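Local coordinates for protein murein peptide amidase A (Escherichia coli O157:H7, PDB 5HXD) that probably cleaves the gamma-D-glutamyl-diaminopimelate amide bond of the murein tripeptide as a zinc-dependent, dimeric amidase of the peptidase M14 family, at residues S23-A34 with R71-D82; N53-C61 with F211-S220. All blocks are in the same frame, centred on the assembly; numbering follows the deposited sequence.

Contact 1 (S23-A34 with R71-D82); sequences SLLGAPLIWFPA and RRHHVVLCVNPD
Phe32 and Val75 form a single antiparallel hydrogen-bonded bridge, with Phe32 N to Val75 O at 2.7 Å and Val75 N to Phe32 O at 3.1 Å. The carbonyl of Phe32 is gripped twice: Arg71 NH1 reaches Phe32 O at 2.9 Å from the face of the carbonyl plane opposite Val75 N, while Arg71 NH2 adds only weak bonds to the carbonyls of Phe32 and Pro33. Beyond the bridge, the N-H of Ala34 N points almost straight at His74 ND1 (2.7 Å, 176°), though the donor is tilted out of the imidazole plane. The Trp31 indole turns its edge to the face of that ring in an offset edge-to-face pair, planes at 61°. With CG beside its own backbone N (chi1 -60°), Phe32 brings its ring edge to Val75 O and its CE2 within 3.6 Å of Leu77 CD1. At the far end, the carboxylate of Asp82 holds the Ser23-Gly26 type I turn: Leu25 N meets OD2 of Asp82 on the syn side at 2.8 Å, and Ser23 OG reaches OD1 of Asp82 from above the carboxylate plane at 2.9 Å. Midway, a water links Ile30 N to Cys78 O. The contact joins the 18-22/28-31 hairpin to edge strand 74-76 of the central mixed sheet, with helix 53-65 beside Phe32 and Val75, helix 136-148 beside Leu29 and His74, and the second subunit packing on Leu25 and Ala27.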
ATOM      1  N   SER A  23      -8.643   6.767  11.196  1.00 45.32           N
ATOM      2  CA  SER A  23      -9.232   6.806   9.858  1.00 38.19           C
ATOM      3  C   SER A  23     -10.733   6.627   9.939  1.00 37.42           C
ATOM      4  O   SER A  23     -11.256   6.125  10.927  1.00 35.67           O
ATOM      5  CB  SER A  23      -8.631   5.716   8.948  1.00 41.81           C
ATOM      6  OG  SER A  23      -8.920   4.399   9.411  1.00 42.74           O
ATOM      7  N   LEU A  24     -11.413   7.036   8.878  1.00 40.59           N
ATOM      8  CA  LEU A  24     -12.845   6.813   8.719  1.00 41.71           C
ATOM      9  C   LEU A  24     -13.338   5.381   9.008  1.00 39.84           C
ATOM     10  O   LEU A  24     -14.397   5.185   9.607  1.00 43.40           O
ATOM     11  CB  LEU A  24     -13.244   7.190   7.304  1.00 38.10           C
ATOM     12  CG  LEU A  24     -14.748   7.244   7.148  1.00 44.23           C
ATOM     13  CD1 LEU A  24     -15.362   8.278   8.101  1.00 38.41           C
ATOM     14  CD2 LEU A  24     -15.073   7.560   5.715  1.00 44.53           C
ATOM     15  N   LEU A  25     -12.581   4.379   8.582  1.00 41.74           N
ATOM     16  CA  LEU A  25     -13.001   2.991   8.779  1.00 39.83           C
ATOM     17  C   LEU A  25     -12.501   2.412  10.111  1.00 36.06           C
ATOM     18  O   LEU A  25     -12.793   1.265  10.456  1.00 38.70           O
ATOM     19  CB  LEU A  25     -12.535   2.115   7.598  1.00 42.83           C
ATOM     20  CG  LEU A  25     -13.226   2.281   6.228  1.00 44.54           C
ATOM     21  CD1 LEU A  25     -12.869   1.150   5.253  1.00 39.93           C
ATOM     22  CD2 LEU A  25     -14.746   2.395   6.369  1.00 36.28           C
ATOM     23  N   GLY A  26     -11.745   3.194  10.865  1.00 38.73           N
ATOM     24  CA  GLY A  26     -11.378   2.786  12.212  1.00 39.28           C
ATOM     25  C   GLY A  26      -9.928   2.391  12.440  1.00 38.70           C
ATOM     26  O   GLY A  26      -9.576   1.965  13.533  1.00 39.87           O
ATOM     27  N   ALA A  27      -9.082   2.524  11.426  1.00 35.58           N
ATOM     28  CA  ALA A  27      -7.673   2.190  11.596  1.00 36.46           C
ATOM     29  C   ALA A  27      -6.975   3.286  12.403  1.00 39.41           C
ATOM     30  O   ALA A  27      -7.469   4.411  12.471  1.00 40.89           O
ATOM     31  CB  ALA A  27      -7.004   2.005  10.253  1.00 37.96           C
ATOM     32  N   PRO A  28      -5.836   2.969  13.035  1.00 39.82           N
ATOM     33  CA  PRO A  28      -5.205   4.103  13.722  1.00 43.66           C
ATOM     34  C   PRO A  28      -4.421   4.975  12.762  1.00 41.19           C
ATOM     35  O   PRO A  28      -3.899   4.497  11.754  1.00 40.08           O
ATOM     36  CB  PRO A  28      -4.278   3.444  14.752  1.00 40.37           C
ATOM     37  CG  PRO A  28      -4.058   2.063  14.260  1.00 43.04           C
ATOM     38  CD  PRO A  28      -5.223   1.677  13.388  1.00 39.53           C
ATOM     39  N   LEU A  29      -4.376   6.265  13.058  1.00 43.41           N
ATOM     40  CA  LEU A  29      -3.423   7.137  12.396  1.00 41.88           C
ATOM     41  C   LEU A  29      -2.137   7.120  13.231  1.00 41.82           C
ATOM     42  O   LEU A  29      -2.144   7.442  14.406  1.00 44.21           O
ATOM     43  CB  LEU A  29      -4.017   8.530  12.219  1.00 45.14           C
ATOM     44  CG  LEU A  29      -5.263   8.498  11.306  1.00 43.79           C
ATOM     45  CD1 LEU A  29      -6.067   9.773  11.402  1.00 37.52           C
ATOM     46  CD2 LEU A  29      -4.883   8.231   9.850  1.00 42.01           C
ATOM     47  N   ILE A  30      -1.050   6.673  12.615  1.00 47.38           N
ATOM     48  CA  ILE A  30       0.188   6.347  13.314  1.00 48.79           C
ATOM     49  C   ILE A  30       1.282   7.351  12.960  1.00 47.63           C
ATOM     50  O   ILE A  30       1.420   7.726  11.796  1.00 48.93           O
ATOM     51  CB  ILE A  30       0.660   4.903  12.952  1.00 43.58           C
ATOM     52  CG1 ILE A  30      -0.439   3.893  13.281  1.00 46.87           C
ATOM     53  CG2 ILE A  30       1.936   4.538  13.672  1.00 43.23           C
ATOM     54  CD1 ILE A  30      -0.275   2.518  12.599  1.00 42.80           C
ATOM     55  N   TRP A  31       2.048   7.796  13.952  1.00 45.39           N
ATOM     56  CA  TRP A  31       3.222   8.611  13.661  1.00 47.55           C
ATOM     57  C   TRP A  31       4.386   8.291  14.567  1.00 46.80           C
ATOM     58  O   TRP A  31       4.240   7.674  15.626  1.00 46.36           O
ATOM     59  CB  TRP A  31       2.914  10.110  13.748  1.00 46.40           C
ATOM     60  CG  TRP A  31       2.646  10.617  15.122  1.00 49.94           C
ATOM     61  CD1 TRP A  31       1.642  10.222  15.963  1.00 48.36           C
ATOM     62  CD2 TRP A  31       3.372  11.644  15.820  1.00 47.25           C
ATOM     63  NE1 TRP A  31       1.700  10.936  17.137  1.00 51.87           N
ATOM     64  CE2 TRP A  31       2.753  11.811  17.077  1.00 50.61           C
ATOM     65  CE3 TRP A  31       4.480  12.431  15.501  1.00 45.16           C
ATOM     66  CZ2 TRP A  31       3.210  12.739  18.017  1.00 49.43           C
ATOM     67  CZ3 TRP A  31       4.929  13.360  16.432  1.00 50.27           C
ATOM     68  CH2 TRP A  31       4.298  13.502  17.677  1.00 51.64           C
ATOM     69  N   PHE A  32       5.546   8.748  14.127  1.00 45.91           N
ATOM     70  CA  PHE A  32       6.801   8.376  14.731  1.00 46.30           C
ATOM     71  C   PHE A  32       7.530   9.632  15.124  1.00 44.42           C
ATOM     72  O   PHE A  32       8.332  10.129  14.343  1.00 45.29           O
ATOM     73  CB  PHE A  32       7.630   7.549  13.747  1.00 50.24           C
ATOM     74  CG  PHE A  32       6.950   6.286  13.305  1.00 45.49           C
ATOM     75  CD1 PHE A  32       7.176   5.101  13.968  1.00 47.94           C
ATOM     76  CD2 PHE A  32       6.069   6.291  12.242  1.00 48.16           C
ATOM     77  CE1 PHE A  32       6.541   3.942  13.582  1.00 44.33           C
ATOM     78  CE2 PHE A  32       5.434   5.129  11.844  1.00 48.47           C
ATOM     79  CZ  PHE A  32       5.673   3.957  12.517  1.00 47.24           C
ATOM     80  N   PRO A  33       7.232  10.162  16.324  1.00 47.29           N
ATOM     81  CA  PRO A  33       7.848  11.407  16.814  1.00 46.17           C
ATOM     82  C   PRO A  33       9.369  11.309  16.869  1.00 48.26           C
ATOM     83  O   PRO A  33       9.903  10.263  17.270  1.00 47.91           O
ATOM     84  CB  PRO A  33       7.253  11.582  18.228  1.00 40.77           C
ATOM     85  CG  PRO A  33       6.676  10.278  18.585  1.00 47.52           C
ATOM     86  CD  PRO A  33       6.294   9.588  17.303  1.00 48.38           C
ATOM     87  N   ALA A  34      10.050  12.378  16.453  1.00 49.14           N
ATOM     88  CA  ALA A  34      11.512  12.418  16.445  1.00 45.43           C
ATOM     89  C   ALA A  34      11.988  12.265  17.865  1.00 44.57           C
ATOM     90  O   ALA A  34      11.384  12.835  18.782  1.00 46.71           O
ATOM     91  CB  ALA A  34      12.035  13.710  15.827  1.00 45.13           C
ATOM     92  N   ARG A  71      17.860  10.181  14.199  1.00 50.91           N
ATOM     93  CA  ARG A  71      16.709  10.752  13.488  1.00 56.14           C
ATOM     94  C   ARG A  71      16.407  12.163  13.974  1.00 53.97           C
ATOM     95  O   ARG A  71      16.208  12.401  15.170  1.00 57.01           O
ATOM     96  CB  ARG A  71      15.455   9.860  13.624  1.00 56.96           C
ATOM     97  CG  ARG A  71      14.315  10.222  12.641  1.00 52.83           C
ATOM     98  CD  ARG A  71      13.366   9.031  12.321  1.00 49.38           C
ATOM     99  NE  ARG A  71      12.660   8.534  13.500  1.00 42.21           N
ATOM    100  CZ  ARG A  71      11.557   9.086  13.990  1.00 43.62           C
ATOM    101  NH1 ARG A  71      11.036  10.145  13.398  1.00 47.77           N
ATOM    102  NH2 ARG A  71      10.975   8.587  15.069  1.00 44.76           N
ATOM    103  N   ARG A  72      16.367  13.102  13.040  1.00 48.95           N
ATOM    104  CA  ARG A  72      16.114  14.488  13.395  1.00 50.38           C
ATOM    105  C   ARG A  72      14.647  14.917  13.226  1.00 56.34           C
ATOM    106  O   ARG A  72      14.197  15.887  13.854  1.00 53.01           O
ATOM    107  CB  ARG A  72      17.022  15.399  12.564  1.00 59.68           C
ATOM    108  CG  ARG A  72      18.484  14.955  12.527  1.00 63.38           C
ATOM    109  CD  ARG A  72      19.359  15.983  11.830  1.00 63.61           C
ATOM    110  NE  ARG A  72      20.271  16.647  12.760  1.00 70.82           N
ATOM    111  CZ  ARG A  72      21.570  16.380  12.866  1.00 68.61           C
ATOM    112  NH1 ARG A  72      22.138  15.455  12.096  1.00 63.10           N
ATOM    113  NH2 ARG A  72      22.303  17.045  13.748  1.00 75.25           N
ATOM    114  N   HIS A  73      13.906  14.179  12.393  1.00 58.86           N
ATOM    115  CA  HIS A  73      12.591  14.616  11.918  1.00 53.28           C
ATOM    116  C   HIS A  73      11.460  13.621  12.203  1.00 49.91           C
ATOM    117  O   HIS A  73      11.673  12.417  12.210  1.00 49.65           O
ATOM    118  CB  HIS A  73      12.661  14.898  10.408  1.00 57.11           C
ATOM    119  CG  HIS A  73      13.826  15.761  10.006  1.00 57.27           C
ATOM    120  ND1 HIS A  73      14.160  16.918  10.672  1.00 48.93           N
ATOM    121  CD2 HIS A  73      14.730  15.633   9.001  1.00 56.54           C
ATOM    122  CE1 HIS A  73      15.218  17.467  10.101  1.00 48.26           C
ATOM    123  NE2 HIS A  73      15.584  16.704   9.084  1.00 48.28           N
ATOM    124  N   HIS A  74      10.259  14.152  12.435  1.00 48.76           N
ATOM    125  CA  HIS A  74       9.053  13.357  12.664  1.00 46.08           C
ATOM    126  C   HIS A  74       8.574  12.629  11.402  1.00 46.14           C
ATOM    127  O   HIS A  74       8.781  13.109  10.284  1.00 45.89           O
ATOM    128  CB  HIS A  74       7.909  14.244  13.170  1.00 46.37           C
ATOM    129  CG  HIS A  74       8.249  15.065  14.373  1.00 45.53           C
ATOM    130  ND1 HIS A  74       8.575  14.503  15.586  1.00 50.23           N
ATOM    131  CD2 HIS A  74       8.284  16.403  14.557  1.00 47.43           C
ATOM    132  CE1 HIS A  74       8.817  15.458  16.464  1.00 40.79           C
ATOM    133  NE2 HIS A  74       8.647  16.622  15.865  1.00 42.36           N
ATOM    134  N   VAL A  75       7.896  11.497  11.585  1.00 47.67           N
ATOM    135  CA  VAL A  75       7.503  10.652  10.454  1.00 45.44           C
ATOM    136  C   VAL A  75       6.068  10.138  10.543  1.00 44.48           C
ATOM    137  O   VAL A  75       5.652   9.593  11.570  1.00 45.96           O
ATOM    138  CB  VAL A  75       8.455   9.434  10.314  1.00 48.43           C
ATOM    139  CG1 VAL A  75       7.938   8.455   9.248  1.00 46.31           C
ATOM    140  CG2 VAL A  75       9.880   9.898   9.991  1.00 41.84           C
ATOM    141  N   VAL A  76       5.327  10.344   9.455  1.00 40.46           N
ATOM    142  CA  VAL A  76       4.040   9.691   9.207  1.00 44.56           C
ATOM    143  C   VAL A  76       4.115   8.819   7.940  1.00 41.81           C
ATOM    144  O   VAL A  76       4.196   9.333   6.822  1.00 44.17           O
ATOM    145  CB  VAL A  76       2.909  10.734   9.033  1.00 47.20           C
ATOM    146  CG1 VAL A  76       1.613  10.068   8.543  1.00 38.84           C
ATOM    147  CG2 VAL A  76       2.709  11.522  10.312  1.00 38.67           C
ATOM    148  N   LEU A  77       4.096   7.502   8.107  1.00 44.24           N
ATOM    149  CA  LEU A  77       4.202   6.594   6.959  1.00 38.86           C
ATOM    150  C   LEU A  77       2.961   6.615   6.073  1.00 42.70           C
ATOM    151  O   LEU A  77       3.073   6.556   4.849  1.00 45.75           O
ATOM    152  CB  LEU A  77       4.459   5.164   7.423  1.00 38.13           C
ATOM    153  CG  LEU A  77       5.829   4.929   8.045  1.00 43.01           C
ATOM    154  CD1 LEU A  77       5.929   3.533   8.600  1.00 45.44           C
ATOM    155  CD2 LEU A  77       6.864   5.152   6.987  1.00 45.86           C
ATOM    156  N   CYS A  78       1.778   6.701   6.674  1.00 39.35           N
ATOM    157  CA  CYS A  78       0.562   6.601   5.886  1.00 38.51           C
ATOM    158  C   CYS A  78      -0.543   7.546   6.378  1.00 41.06           C
ATOM    159  O   CYS A  78      -1.199   7.306   7.399  1.00 38.70           O
ATOM    160  CB  CYS A  78       0.081   5.146   5.879  1.00 39.96           C
ATOM    161  SG  CYS A  78      -1.104   4.755   4.605  1.00 43.49           S
ATOM    162  N   VAL A  79      -0.734   8.638   5.640  1.00 39.75           N
ATOM    163  CA  VAL A  79      -1.758   9.619   5.969  1.00 37.96           C
ATOM    164  C   VAL A  79      -3.151   8.987   5.818  1.00 44.20           C
ATOM    165  O   VAL A  79      -4.058   9.254   6.610  1.00 43.31           O
ATOM    166  CB  VAL A  79      -1.620  10.885   5.078  1.00 40.08           C
ATOM    167  CG1 VAL A  79      -2.849  11.758   5.170  1.00 42.30           C
ATOM    168  CG2 VAL A  79      -0.376  11.696   5.457  1.00 39.16           C
ATOM    169  N   ASN A  80      -3.280   8.089   4.838  1.00 42.52           N
ATOM    170  CA  ASN A  80      -4.564   7.530   4.411  1.00 35.86           C
ATOM    171  C   ASN A  80      -4.605   6.008   4.494  1.00 38.85           C
ATOM    172  O   ASN A  80      -4.674   5.349   3.481  1.00 38.08           O
ATOM    173  CB  ASN A  80      -4.829   7.996   2.977  1.00 38.08           C
ATOM    174  CG  ASN A  80      -6.149   7.521   2.411  1.00 37.60           C
ATOM    175  OD1 ASN A  80      -7.023   7.041   3.131  1.00 43.97           O
ATOM    176  ND2 ASN A  80      -6.308   7.679   1.102  1.00 34.23           N
ATOM    177  N   PRO A  81      -4.568   5.440   5.707  1.00 42.28           N
ATOM    178  CA  PRO A  81      -4.442   3.979   5.839  1.00 37.03           C
ATOM    179  C   PRO A  81      -5.627   3.160   5.305  1.00 40.24           C
ATOM    180  O   PRO A  81      -5.463   1.945   5.088  1.00 38.76           O
ATOM    181  CB  PRO A  81      -4.289   3.775   7.352  1.00 37.96           C
ATOM    182  CG  PRO A  81      -4.754   5.017   7.981  1.00 36.47           C
ATOM    183  CD  PRO A  81      -4.546   6.121   7.010  1.00 37.20           C
ATOM    184  N   ASP A  82      -6.787   3.793   5.111  1.00 43.06           N
ATOM    185  CA  ASP A  82      -7.928   3.137   4.446  1.00 43.65           C
ATOM    186  C   ASP A  82      -7.714   3.129   2.929  1.00 39.55           C
ATOM    187  O   ASP A  82      -8.121   2.199   2.244  1.00 36.98           O
ATOM    188  CB  ASP A  82      -9.267   3.832   4.763  1.00 41.56           C
ATOM    189  CG  ASP A  82      -9.681   3.703   6.214  1.00 40.68           C
ATOM    190  OD1 ASP A  82      -9.126   2.860   6.951  1.00 37.11           O
ATOM    191  OD2 ASP A  82     -10.588   4.456   6.614  1.00 44.04           O
TER
HETATM  192  O   HOH W   1      -1.625   6.327   9.694  1.00 42.65           O

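Contact 2 (N53-C61 with F211-S220); sequences NSSVVTLSC and FPPISSDEAS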
ATOM      1  N   ASN A  53       2.214   3.787  -3.091  1.00 45.39           N
ATOM      2  CA  ASN A  53       2.826   2.784  -2.241  1.00 45.81           C
ATOM      3  C   ASN A  53       4.354   2.731  -2.127  1.00 47.79           C
ATOM      4  O   ASN A  53       4.910   2.376  -1.081  1.00 48.32           O
ATOM      5  CB  ASN A  53       2.288   1.459  -2.801  1.00 56.32           C
ATOM      6  CG  ASN A  53       0.910   1.163  -2.308  1.00 53.59           C
ATOM      7  OD1 ASN A  53       0.400   0.101  -2.570  1.00 63.12           O
ATOM      8  ND2 ASN A  53       0.418   1.990  -1.369  1.00 53.08           N
ATOM      9  N   SER A  54       5.023   2.957  -3.257  1.00 51.78           N
ATOM     10  CA  SER A  54       6.483   2.832  -3.322  1.00 48.93           C
ATOM     11  C   SER A  54       7.243   3.790  -2.399  1.00 46.05           C
ATOM     12  O   SER A  54       8.413   3.561  -2.091  1.00 50.23           O
ATOM     13  CB  SER A  54       6.989   3.029  -4.763  1.00 48.90           C
ATOM     14  OG  SER A  54       6.729   4.343  -5.245  1.00 51.27           O
ATOM     15  N   SER A  55       6.606   4.862  -1.954  1.00 45.46           N
ATOM     16  CA  SER A  55       7.288   5.750  -1.005  1.00 50.76           C
ATOM     17  C   SER A  55       6.968   5.358   0.441  1.00 49.32           C
ATOM     18  O   SER A  55       7.785   5.550   1.330  1.00 49.31           O
ATOM     19  CB  SER A  55       6.946   7.225  -1.274  1.00 43.08           C
ATOM     20  OG  SER A  55       5.641   7.396  -1.807  1.00 48.81           O
ATOM     21  N   VAL A  56       5.800   4.768   0.676  1.00 47.16           N
ATOM     22  CA  VAL A  56       5.436   4.352   2.028  1.00 45.04           C
ATOM     23  C   VAL A  56       6.224   3.128   2.458  1.00 48.68           C
ATOM     24  O   VAL A  56       6.465   2.917   3.645  1.00 53.04           O
ATOM     25  CB  VAL A  56       3.948   4.044   2.152  1.00 41.14           C
ATOM     26  CG1 VAL A  56       3.614   3.614   3.582  1.00 36.41           C
ATOM     27  CG2 VAL A  56       3.129   5.255   1.726  1.00 39.13           C
ATOM     28  N   VAL A  57       6.647   2.319   1.498  1.00 47.51           N
ATOM     29  CA  VAL A  57       7.501   1.193   1.843  1.00 48.99           C
ATOM     30  C   VAL A  57       8.937   1.681   1.986  1.00 49.91           C
ATOM     31  O   VAL A  57       9.664   1.224   2.856  1.00 51.29           O
ATOM     32  CB  VAL A  57       7.419   0.073   0.807  1.00 47.80           C
ATOM     33  CG1 VAL A  57       8.394  -1.031   1.148  1.00 49.23           C
ATOM     34  CG2 VAL A  57       6.000  -0.467   0.744  1.00 44.64           C
ATOM     35  N   THR A  58       9.318   2.643   1.150  1.00 51.03           N
ATOM     36  CA  THR A  58      10.663   3.205   1.176  1.00 52.65           C
ATOM     37  C   THR A  58      10.945   3.938   2.481  1.00 53.22           C
ATOM     38  O   THR A  58      11.978   3.721   3.117  1.00 51.28           O
ATOM     39  CB  THR A  58      10.895   4.179   0.020  1.00 55.38           C
ATOM     40  OG1 THR A  58      10.871   3.469  -1.220  1.00 45.80           O
ATOM     41  CG2 THR A  58      12.251   4.854   0.181  1.00 56.98           C
ATOM     42  N   LEU A  59      10.013   4.804   2.869  1.00 55.70           N
ATOM     43  CA  LEU A  59      10.104   5.522   4.139  1.00 52.53           C
ATOM     44  C   LEU A  59      10.023   4.588   5.344  1.00 49.51           C
ATOM     45  O   LEU A  59      10.697   4.816   6.338  1.00 54.41           O
ATOM     46  CB  LEU A  59       9.008   6.584   4.233  1.00 51.20           C
ATOM     47  CG  LEU A  59       9.045   7.469   5.481  1.00 50.11           C
ATOM     48  CD1 LEU A  59      10.390   8.161   5.597  1.00 50.63           C
ATOM     49  CD2 LEU A  59       7.908   8.485   5.434  1.00 50.06           C
ATOM     50  N   SER A  60       9.201   3.543   5.254  1.00 55.98           N
ATOM     51  CA  SER A  60       9.101   2.538   6.317  1.00 53.72           C
ATOM     52  C   SER A  60      10.396   1.747   6.441  1.00 56.55           C
ATOM     53  O   SER A  60      10.751   1.283   7.528  1.00 52.02           O
ATOM     54  CB  SER A  60       7.931   1.579   6.055  1.00 52.64           C
ATOM     55  OG  SER A  60       7.817   0.605   7.090  1.00 54.54           O
ATOM     56  N   CYS A  61      11.092   1.587   5.313  1.00 59.54           N
ATOM     57  CA  CYS A  61      12.365   0.867   5.281  1.00 57.68           C
ATOM     58  C   CYS A  61      13.459   1.742   5.856  1.00 57.87           C
ATOM     59  O   CYS A  61      14.290   1.285   6.641  1.00 60.11           O
ATOM     60  CB  CYS A  61      12.727   0.439   3.857  1.00 57.35           C
ATOM     61  SG  CYS A  61      11.844  -1.036   3.275  1.00 59.50           S
ATOM     62  N   PHE A 211       8.062  10.600  -6.378  1.00 51.33           N
ATOM     63  CA  PHE A 211       8.798   9.462  -6.901  1.00 49.97           C
ATOM     64  C   PHE A 211       8.507   9.296  -8.384  1.00 54.81           C
ATOM     65  O   PHE A 211       7.521   9.822  -8.894  1.00 56.24           O
ATOM     66  CB  PHE A 211       8.407   8.189  -6.171  1.00 52.00           C
ATOM     67  CG  PHE A 211       9.340   7.801  -5.078  1.00 50.83           C
ATOM     68  CD1 PHE A 211      10.209   8.720  -4.525  1.00 51.85           C
ATOM     69  CD2 PHE A 211       9.346   6.498  -4.598  1.00 51.48           C
ATOM     70  CE1 PHE A 211      11.070   8.349  -3.495  1.00 51.20           C
ATOM     71  CE2 PHE A 211      10.206   6.114  -3.579  1.00 50.99           C
ATOM     72  CZ  PHE A 211      11.069   7.043  -3.025  1.00 54.47           C
ATOM     73  N   PRO A 212       9.365   8.562  -9.093  1.00 56.40           N
ATOM     74  CA  PRO A 212       8.979   8.184 -10.453  1.00 52.37           C
ATOM     75  C   PRO A 212       8.161   6.909 -10.373  1.00 54.60           C
ATOM     76  O   PRO A 212       7.988   6.390  -9.265  1.00 52.58           O
ATOM     77  CB  PRO A 212      10.318   7.956 -11.138  1.00 55.82           C
ATOM     78  CG  PRO A 212      11.189   7.409 -10.022  1.00 55.89           C
ATOM     79  CD  PRO A 212      10.722   8.097  -8.747  1.00 54.73           C
ATOM     80  N   PRO A 213       7.639   6.419 -11.509  1.00 57.23           N
ATOM     81  CA  PRO A 213       7.078   5.066 -11.445  1.00 50.68           C
ATOM     82  C   PRO A 213       8.188   4.094 -11.089  1.00 51.89           C
ATOM     83  O   PRO A 213       9.222   4.075 -11.754  1.00 58.69           O
ATOM     84  CB  PRO A 213       6.551   4.830 -12.852  1.00 45.92           C
ATOM     85  CG  PRO A 213       6.304   6.209 -13.393  1.00 48.94           C
ATOM     86  CD  PRO A 213       7.401   7.055 -12.816  1.00 53.75           C
ATOM     87  N   ILE A 214       8.000   3.338 -10.020  1.00 52.84           N
ATOM     88  CA  ILE A 214       9.038   2.453  -9.522  1.00 51.75           C
ATOM     89  C   ILE A 214       8.462   1.474  -8.495  1.00 51.73           C
ATOM     90  O   ILE A 214       7.626   1.840  -7.669  1.00 51.80           O
ATOM     91  CB  ILE A 214      10.195   3.251  -8.893  1.00 48.77           C
ATOM     92  CG1 ILE A 214      11.350   2.305  -8.533  1.00 57.93           C
ATOM     93  CG2 ILE A 214       9.693   4.076  -7.687  1.00 46.51           C
ATOM     94  CD1 ILE A 214      12.531   2.965  -7.849  1.00 63.97           C
ATOM     95  N   SER A 215       8.903   0.225  -8.555  1.00 50.34           N
ATOM     96  CA  SER A 215       8.403  -0.799  -7.652  1.00 52.27           C
ATOM     97  C   SER A 215       8.928  -0.600  -6.236  1.00 47.73           C
ATOM     98  O   SER A 215       9.992  -0.041  -6.064  1.00 53.68           O
ATOM     99  CB  SER A 215       8.800  -2.177  -8.168  1.00 50.21           C
ATOM    100  OG  SER A 215      10.204  -2.320  -8.179  1.00 49.84           O
ATOM    101  N   SER A 216       8.188  -1.075  -5.234  1.00 46.48           N
ATOM    102  CA  SER A 216       8.650  -1.084  -3.843  1.00 48.44           C
ATOM    103  C   SER A 216       9.915  -1.934  -3.644  1.00 56.42           C
ATOM    104  O   SER A 216      10.573  -1.848  -2.605  1.00 58.32           O
ATOM    105  CB  SER A 216       7.554  -1.603  -2.904  1.00 41.34           C
ATOM    106  OG  SER A 216       6.269  -1.162  -3.306  1.00 54.46           O
ATOM    107  N   ASP A 217      10.249  -2.762  -4.630  1.00 59.33           N
ATOM    108  CA  ASP A 217      11.386  -3.665  -4.511  1.00 57.99           C
ATOM    109  C   ASP A 217      12.692  -2.986  -4.923  1.00 66.01           C
ATOM    110  O   ASP A 217      13.740  -3.202  -4.302  1.00 67.19           O
ATOM    111  CB  ASP A 217      11.150  -4.920  -5.346  1.00 58.88           C
ATOM    112  CG  ASP A 217      12.314  -5.887  -5.281  1.00 68.88           C
ATOM    113  OD1 ASP A 217      12.436  -6.630  -4.275  1.00 66.32           O
ATOM    114  OD2 ASP A 217      13.112  -5.897  -6.244  1.00 71.37           O
ATOM    115  N   GLU A 218      12.617  -2.159  -5.966  1.00 64.53           N
ATOM    116  CA  GLU A 218      13.769  -1.394  -6.441  1.00 66.97           C
ATOM    117  C   GLU A 218      13.949  -0.059  -5.683  1.00 68.69           C
ATOM    118  O   GLU A 218      15.070   0.452  -5.545  1.00 68.00           O
ATOM    119  CB  GLU A 218      13.640  -1.124  -7.950  1.00 66.55           C
ATOM    120  CG  GLU A 218      14.878  -0.448  -8.568  1.00 67.93           C
ATOM    121  CD  GLU A 218      14.602   0.206  -9.914  1.00 70.18           C
ATOM    122  OE1 GLU A 218      13.539  -0.065 -10.510  1.00 67.30           O
ATOM    123  OE2 GLU A 218      15.450   1.006 -10.369  1.00 75.40           O
ATOM    124  N   ALA A 219      12.846   0.511  -5.206  1.00 64.28           N
ATOM    125  CA  ALA A 219      12.907   1.743  -4.432  1.00 62.88           C
ATOM    126  C   ALA A 219      13.497   1.462  -3.050  1.00 68.05           C
ATOM    127  O   ALA A 219      14.191   2.308  -2.465  1.00 64.63           O
ATOM    128  CB  ALA A 219      11.520   2.378  -4.321  1.00 58.90           C
ATOM    129  N   SER A 220      13.244   0.256  -2.544  1.00 68.32           N
ATOM    130  CA  SER A 220      13.847  -0.186  -1.291  1.00 68.20           C
ATOM    131  C   SER A 220      15.354  -0.455  -1.460  1.00 65.81           C
ATOM    132  O   SER A 220      16.073  -0.638  -0.477  1.00 63.46           O
ATOM    133  CB  SER A 220      13.133  -1.431  -0.780  1.00 68.79           C
ATOM    134  OG  SER A 220      13.559  -1.739   0.530  1.00 78.90           O
TER
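Thr58 OG1 donates to the carbonyl of its own helix one turn back, Ser54 O, at 2.6 Å, approaching almost in line with the C=O bond. The bond is made possible by OG1 lying beside the backbone N of Thr58 (chi1 -67°), and it satisfies a hydroxyl that otherwise faces apolar groups of residues 211-220. OG1 of Thr58 lies in the plane of the Phe211 ring, 3.6 Å from CE2 of Phe211, and the methyl CB of Ala219 comes within 3.4 Å of the same Thr58 OG1. Phe211 is also met by the first turn of the helix: Ser54 OG, which makes a weak hydrogen bond to Asp158 OD2, sits at the ring edge, 3.5 Å from CD2 of Phe211, whereas Ser55 lays its CB over one face in a CH-pi contact, 4.3 Å from the ring centroid and 17° off the normal. On the other flank Val57 CB packs on Ser216 CB at 4.1 Å. Ser216 opens the second helix, where Ser215 is the N-cap and its OG accepts from Glu218 N at 3.3 Å. The two helical segments, 53-61 and 216-220, run in broadly the same direction, their axes inclined at 39°. Residues 211-215 connect strand 206-210 of the central sheet to helix 216-222, directly after Glu210, the predicted proton donor/acceptor, just as helix 53-65 follows the predicted zinc ligand Glu52. Tyr223 meets the Phe211 ring, and helix 224-230 covers Thr58 and Phe211 through Met227; the second subunit packs on Asn53 and Ser215.

Both contacts are largely buried and both reach the second subunit, yet they differ in kind. Contact 1 brings together extended chain segments through backbone pairing, charged and imidazole side chains bound to main-chain groups, and a shared water, at the edge of the central sheet. Contact 2 is helix packing next to the active site, made by small side chains and one aromatic ring, with its clear hydrogen bonds lying within each segment. They meet where Leu77 of contact 1 packs on helix 53-65: Leu77 CD2 lies 3.5 Å from Leu59 CG, and Val75 also touches Leu59. Helix 53-65 thus lies between the edge strand 74-76 and helix 216-222.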